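Local coordinates for T-lymphoma invasion and metastasis-inducing protein 2 (Mus musculus, PDB 3A8P) that activates the small GTPase Rac1 as a guanine nucleotide exchange factor and, through this PHCCEx piece, binds membranes and partner proteins, at residues A[22-27]-A[32-37]; A[91-96]-A[101-106]. All coordinates share one frame; numbering follows the deposited sequence.

Both contacts belong to the pleckstrin homology part of the PHCCEx module and share one antiparallel sheet, their centres about 14 Å apart. Strand 101-105 is the neighbour of strand 11-26, so the hairpin of contact 2 and that of contact 1 meet along one seam. Two probable backbone hydrogen bonds mark it, V101 N to V23 O and L22 N to V101 O, each 3.0 Å. Because L22 and V23 both face V101, strand 11-26 makes a classic beta bulge there. L22 CD2 also packs 4.1 Å from L103 CG. Contact 1 lies near the surface, whereas contact 2 is buried in the domain, between helices 109-130 and 236-245.

Contact 1 (A[22-27]-A[32-37]); sequences LVTLQK and ELVARR
T24 and E32 form the hydrogen-bonded pair in the beta hairpin of strands 11-26 and 30-33 of the PH domain: T24 N donates to E32 O and E32 N to T24 O, both 3.0 Å. A third backbone bond, V34 N to L22 O (3.0 Å), is less regular, since the donor stands 51° out of the carbonyl plane. It extends the pairing beyond the end of strand 30-33, which lies in the link between strands 11-26 and 40-47 of the PH fold.

Among the apolar contacts, V23 and L33 share one face, with V23 CG2 at 4.0 Å from L33 CD2. T24 and E32 share the other, T24 CG2 running alongside E32 CG. V34, just past the strand end, turns its CG2 toward T24 CG2 (4.0 Å). T24 OG1 stands anti to the backbone N (chi1 -174°) and is hydrogen-bonded to D100 OD1, so that CG2 is the branch meeting E32 and V34.

R37 NH1 reaches back across the turn to V34 O at 3.2 Å, the acceptor 24° out of the guanidinium plane, while R37 NE passes 3.6 Å from L22 CD1. The Q26 and E32 side chains approach too closely for their details to be trusted.

The contact thus relies on main-chain bonds for its register.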
loop_
_atom_site.group_PDB
_atom_site.type_symbol
_atom_site.label_atom_id
_atom_site.label_comp_id
_atom_site.label_asym_id
_atom_site.label_seq_id
_atom_site.Cartn_x
_atom_site.Cartn_y
_atom_site.Cartn_z
ATOM N N LEU A 22 -2.730 -13.096 1.379
ATOM C CA LEU A 22 -2.523 -12.951 2.816
ATOM C C LEU A 22 -3.647 -12.261 3.586
ATOM O O LEU A 22 -4.078 -12.743 4.634
ATOM C CB LEU A 22 -1.209 -12.199 3.067
ATOM C CG LEU A 22 -0.774 -12.004 4.518
ATOM C CD1 LEU A 22 -0.582 -13.362 5.174
ATOM C CD2 LEU A 22 0.516 -11.201 4.567
ATOM N N VAL A 23 -4.103 -11.126 3.078
ATOM C CA VAL A 23 -5.154 -10.372 3.739
ATOM C C VAL A 23 -6.224 -9.952 2.742
ATOM O O VAL A 23 -5.926 -9.679 1.577
ATOM C CB VAL A 23 -4.586 -9.088 4.404
ATOM C CG1 VAL A 23 -5.715 -8.280 5.029
ATOM C CG2 VAL A 23 -3.549 -9.456 5.464
ATOM N N THR A 24 -7.470 -9.905 3.204
ATOM C CA THR A 24 -8.575 -9.490 2.353
ATOM C C THR A 24 -9.581 -8.663 3.151
ATOM O O THR A 24 -9.675 -8.786 4.370
ATOM C CB THR A 24 -9.304 -10.698 1.729
ATOM O OG1 THR A 24 -10.288 -10.220 0.804
ATOM C CG2 THR A 24 -9.996 -11.532 2.803
ATOM N N LEU A 25 -10.328 -7.821 2.449
ATOM C CA LEU A 25 -11.324 -6.958 3.071
ATOM C C LEU A 25 -12.698 -7.621 3.021
ATOM O O LEU A 25 -13.302 -7.737 1.955
ATOM C CB LEU A 25 -11.360 -5.619 2.334
ATOM C CG LEU A 25 -12.246 -4.498 2.873
ATOM C CD1 LEU A 25 -11.781 -4.098 4.265
ATOM C CD2 LEU A 25 -12.177 -3.309 1.931
ATOM N N GLN A 26 -13.185 -8.061 4.176
ATOM C CA GLN A 26 -14.488 -8.715 4.254
ATOM C C GLN A 26 -15.631 -7.730 4.489
ATOM O O GLN A 26 -15.399 -6.569 4.837
ATOM C CB GLN A 26 -14.480 -9.763 5.367
ATOM C CG GLN A 26 -13.518 -10.909 5.116
ATOM C CD GLN A 26 -13.813 -11.656 3.825
ATOM O OE1 GLN A 26 -13.767 -11.082 2.737
ATOM N NE2 GLN A 26 -14.117 -12.945 3.941
ATOM N N LYS A 27 -16.863 -8.199 4.287
ATOM C CA LYS A 27 -18.040 -7.361 4.493
ATOM C C LYS A 27 -17.864 -6.676 5.835
ATOM O O LYS A 27 -17.180 -7.207 6.713
ATOM C CB LYS A 27 -19.319 -8.207 4.502
ATOM C CG LYS A 27 -19.698 -8.789 3.146
ATOM C CD LYS A 27 -19.823 -7.697 2.087
ATOM C CE LYS A 27 -20.849 -6.646 2.484
ATOM N NZ LYS A 27 -20.915 -5.531 1.499
ATOM N N GLU A 32 -9.124 -9.245 7.315
ATOM C CA GLU A 32 -8.998 -10.565 7.910
ATOM C C GLU A 32 -7.992 -11.392 7.124
ATOM O O GLU A 32 -7.829 -11.206 5.922
ATOM C CB GLU A 32 -10.349 -11.288 7.938
ATOM C CG GLU A 32 -10.739 -11.954 6.631
ATOM C CD GLU A 32 -11.924 -12.895 6.789
ATOM O OE1 GLU A 32 -12.340 -13.501 5.776
ATOM O OE2 GLU A 32 -12.439 -13.028 7.924
ATOM N N LEU A 33 -7.309 -12.298 7.810
ATOM C CA LEU A 33 -6.342 -13.159 7.145
ATOM C C LEU A 33 -7.104 -14.120 6.248
ATOM O O LEU A 33 -8.132 -14.663 6.649
ATOM C CB LEU A 33 -5.536 -13.950 8.171
ATOM C CG LEU A 33 -4.558 -13.147 9.025
ATOM C CD1 LEU A 33 -3.884 -14.059 10.036
ATOM C CD2 LEU A 33 -3.519 -12.497 8.122
ATOM N N VAL A 34 -6.614 -14.316 5.028
ATOM C CA VAL A 34 -7.262 -15.230 4.099
ATOM C C VAL A 34 -7.127 -16.636 4.668
ATOM O O VAL A 34 -6.057 -17.023 5.137
ATOM C CB VAL A 34 -6.603 -15.177 2.711
ATOM C CG1 VAL A 34 -7.276 -16.173 1.778
ATOM C CG2 VAL A 34 -6.699 -13.770 2.146
ATOM N N ALA A 35 -8.218 -17.393 4.636
ATOM C CA ALA A 35 -8.213 -18.751 5.165
ATOM C C ALA A 35 -7.815 -19.782 4.115
ATOM O O ALA A 35 -8.166 -19.648 2.941
ATOM C CB ALA A 35 -9.586 -19.089 5.729
ATOM N N ARG A 36 -7.079 -20.804 4.550
ATOM C CA ARG A 36 -6.634 -21.885 3.672
ATOM C C ARG A 36 -5.595 -21.415 2.649
ATOM O O ARG A 36 -5.384 -22.043 1.614
ATOM C CB ARG A 36 -7.874 -22.532 3.008
ATOM C CG ARG A 36 -7.880 -22.728 1.487
ATOM C CD ARG A 36 -8.117 -21.423 0.730
ATOM N NE ARG A 36 -8.560 -21.643 -0.648
ATOM C CZ ARG A 36 -7.874 -22.312 -1.572
ATOM N NH1 ARG A 36 -8.372 -22.451 -2.795
ATOM N NH2 ARG A 36 -6.692 -22.843 -1.280
ATOM N N ARG A 37 -4.920 -20.316 2.969
ATOM C CA ARG A 37 -3.907 -19.766 2.076
ATOM C C ARG A 37 -2.658 -20.645 2.011
ATOM O O ARG A 37 -2.166 -21.118 3.035
ATOM C CB ARG A 37 -3.530 -18.347 2.524
ATOM C CG ARG A 37 -2.878 -18.263 3.893
ATOM C CD ARG A 37 -2.623 -16.814 4.293
ATOM N NE ARG A 37 -1.825 -16.704 5.514
ATOM C CZ ARG A 37 -2.216 -17.119 6.717
ATOM N NH1 ARG A 37 -3.408 -17.678 6.882
ATOM N NH2 ARG A 37 -1.407 -16.978 7.760
#

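Contact 2 (A[91-96]-A[101-106]); sequences VFCLSN and VYLFQA
F92 and F104 meet in the aromatic part of the hairpin. F104 CB sits over one face of the F92 ring, 3.4 Å from its centroid, in a CH-pi contact offset toward the rim. The two rings are nearly parallel, 20° apart, but slid so that they barely overlap, with centroids 5.2 Å apart. F92 reaches this place because its CG lies between backbone N and carbonyl carbon (chi1 57°), which swings the ring across to its partner. A106 CB touches the edge of the same ring, and L94 CB comes to the edge of the F104 ring, 4.0 Å from F104 CE2.

Between the strands, paired backbone bonds link F92 with F104 and L94 with Y102; the shortest is Y102 N to L94 O, 2.7 Å. These are the last two strands of the PH fold, followed by the C-terminal helix 109-130, which caps the strand barrel in PH domains. F92 and L94 rest against L112 and I119 of that helix, and F104 meets F19 of strand 11-26. The reverse face carries V91, C93, S95, V101, L103 and Q105. Packing is tight there too: C93 SG, anti to its backbone N, lies 3.2 Å from V101 CG1. C93, S95 and V101 touch S237 of helix 236-245, and S95 OG is hydrogen-bonded to H240 ND1, joining the PH part to the CC-Ex part.

Packing is looser at the partly exposed Y102. L94 CD2 lies 4.0 Å from Y102 CD2, and N96 ND2 comes in the ring plane to the edge, 3.5 Å from Y102 CE2. N96 OD1 accepts from C98 N and D100 N in the connecting turn.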
loop_
_atom_site.group_PDB
_atom_site.type_symbol
_atom_site.label_atom_id
_atom_site.label_comp_id
_atom_site.label_asym_id
_atom_site.label_seq_id
_atom_site.Cartn_x
_atom_site.Cartn_y
_atom_site.Cartn_z
ATOM N N VAL A 91 11.015 -13.027 -0.928
ATOM C CA VAL A 91 9.591 -12.767 -0.820
ATOM C C VAL A 91 9.317 -11.263 -0.892
ATOM O O VAL A 91 10.097 -10.460 -0.374
ATOM C CB VAL A 91 9.021 -13.271 0.534
ATOM C CG1 VAL A 91 7.574 -12.800 0.690
ATOM C CG2 VAL A 91 9.112 -14.796 0.624
ATOM N N PHE A 92 8.243 -10.881 -1.573
ATOM C CA PHE A 92 7.841 -9.483 -1.608
ATOM C C PHE A 92 6.338 -9.437 -1.410
ATOM O O PHE A 92 5.640 -10.439 -1.615
ATOM C CB PHE A 92 8.268 -8.726 -2.883
ATOM C CG PHE A 92 7.781 -9.312 -4.177
ATOM C CD1 PHE A 92 8.536 -10.273 -4.848
ATOM C CD2 PHE A 92 6.638 -8.803 -4.800
ATOM C CE1 PHE A 92 8.170 -10.709 -6.126
ATOM C CE2 PHE A 92 6.261 -9.229 -6.075
ATOM C CZ PHE A 92 7.030 -10.183 -6.742
ATOM N N CYS A 93 5.843 -8.274 -1.010
ATOM C CA CYS A 93 4.437 -8.124 -0.695
ATOM C C CYS A 93 3.741 -6.997 -1.434
ATOM O O CYS A 93 4.195 -5.857 -1.416
ATOM C CB CYS A 93 4.308 -7.905 0.819
ATOM S SG CYS A 93 2.623 -7.879 1.452
ATOM N N LEU A 94 2.631 -7.322 -2.086
ATOM C CA LEU A 94 1.861 -6.309 -2.793
ATOM C C LEU A 94 0.538 -6.055 -2.090
ATOM O O LEU A 94 -0.206 -6.988 -1.785
ATOM C CB LEU A 94 1.575 -6.728 -4.238
ATOM C CG LEU A 94 0.837 -5.655 -5.060
ATOM C CD1 LEU A 94 1.244 -5.754 -6.521
ATOM C CD2 LEU A 94 -0.677 -5.808 -4.897
ATOM N N SER A 95 0.266 -4.787 -1.812
ATOM C CA SER A 95 -0.993 -4.395 -1.198
ATOM C C SER A 95 -1.642 -3.489 -2.240
ATOM O O SER A 95 -1.039 -2.500 -2.673
ATOM C CB SER A 95 -0.767 -3.653 0.135
ATOM O OG SER A 95 0.170 -2.602 0.031
ATOM N N ASN A 96 -2.848 -3.848 -2.676
ATOM C CA ASN A 96 -3.535 -3.051 -3.689
ATOM C C ASN A 96 -4.316 -1.914 -3.048
ATOM O O ASN A 96 -4.167 -1.641 -1.860
ATOM C CB ASN A 96 -4.483 -3.919 -4.533
ATOM C CG ASN A 96 -5.536 -4.628 -3.698
ATOM O OD1 ASN A 96 -6.018 -4.095 -2.700
ATOM N ND2 ASN A 96 -5.905 -5.832 -4.113
ATOM N N VAL A 101 -3.934 -7.818 0.421
ATOM C CA VAL A 101 -2.490 -7.952 0.562
ATOM C C VAL A 101 -2.093 -9.326 0.017
ATOM O O VAL A 101 -2.766 -10.326 0.283
ATOM C CB VAL A 101 -2.053 -7.822 2.039
ATOM C CG1 VAL A 101 -0.538 -7.905 2.149
ATOM C CG2 VAL A 101 -2.549 -6.486 2.609
ATOM N N TYR A 102 -1.009 -9.358 -0.752
ATOM C CA TYR A 102 -0.533 -10.593 -1.370
ATOM C C TYR A 102 0.960 -10.806 -1.171
ATOM O O TYR A 102 1.728 -9.852 -1.067
ATOM C CB TYR A 102 -0.803 -10.557 -2.876
ATOM C CG TYR A 102 -2.243 -10.293 -3.246
ATOM C CD1 TYR A 102 -3.166 -11.334 -3.326
ATOM C CD2 TYR A 102 -2.683 -8.998 -3.499
ATOM C CE1 TYR A 102 -4.498 -11.090 -3.654
ATOM C CE2 TYR A 102 -4.007 -8.743 -3.820
ATOM C CZ TYR A 102 -4.910 -9.791 -3.897
ATOM O OH TYR A 102 -6.227 -9.529 -4.207
ATOM N N LEU A 103 1.359 -12.071 -1.133
ATOM C CA LEU A 103 2.757 -12.427 -0.997
ATOM C C LEU A 103 3.207 -13.072 -2.299
ATOM O O LEU A 103 2.430 -13.761 -2.961
ATOM C CB LEU A 103 2.961 -13.405 0.158
ATOM C CG LEU A 103 2.810 -12.821 1.564
ATOM C CD1 LEU A 103 3.096 -13.913 2.586
ATOM C CD2 LEU A 103 3.759 -11.645 1.756
ATOM N N PHE A 104 4.457 -12.820 -2.663
ATOM C CA PHE A 104 5.071 -13.369 -3.863
ATOM C C PHE A 104 6.498 -13.780 -3.511
ATOM O O PHE A 104 7.114 -13.203 -2.616
ATOM C CB PHE A 104 5.164 -12.313 -4.975
ATOM C CG PHE A 104 3.850 -11.936 -5.586
ATOM C CD1 PHE A 104 3.289 -12.712 -6.596
ATOM C CD2 PHE A 104 3.181 -10.787 -5.175
ATOM C CE1 PHE A 104 2.084 -12.351 -7.191
ATOM C CE2 PHE A 104 1.973 -10.414 -5.762
ATOM C CZ PHE A 104 1.424 -11.196 -6.771
ATOM N N GLN A 105 7.025 -14.779 -4.207
ATOM C CA GLN A 105 8.400 -15.182 -3.985
ATOM C C GLN A 105 9.080 -15.208 -5.339
ATOM O O GLN A 105 8.721 -16.009 -6.204
ATOM C CB GLN A 105 8.503 -16.563 -3.340
ATOM C CG GLN A 105 9.952 -17.074 -3.338
ATOM C CD GLN A 105 10.120 -18.420 -2.662
ATOM O OE1 GLN A 105 9.246 -19.277 -2.738
ATOM N NE2 GLN A 105 11.262 -18.617 -2.009
ATOM N N ALA A 106 10.040 -14.310 -5.526
ATOM C CA ALA A 106 10.776 -14.217 -6.771
ATOM C C ALA A 106 11.798 -15.349 -6.829
ATOM O O ALA A 106 11.861 -16.176 -5.922
ATOM C CB ALA A 106 11.469 -12.878 -6.860
#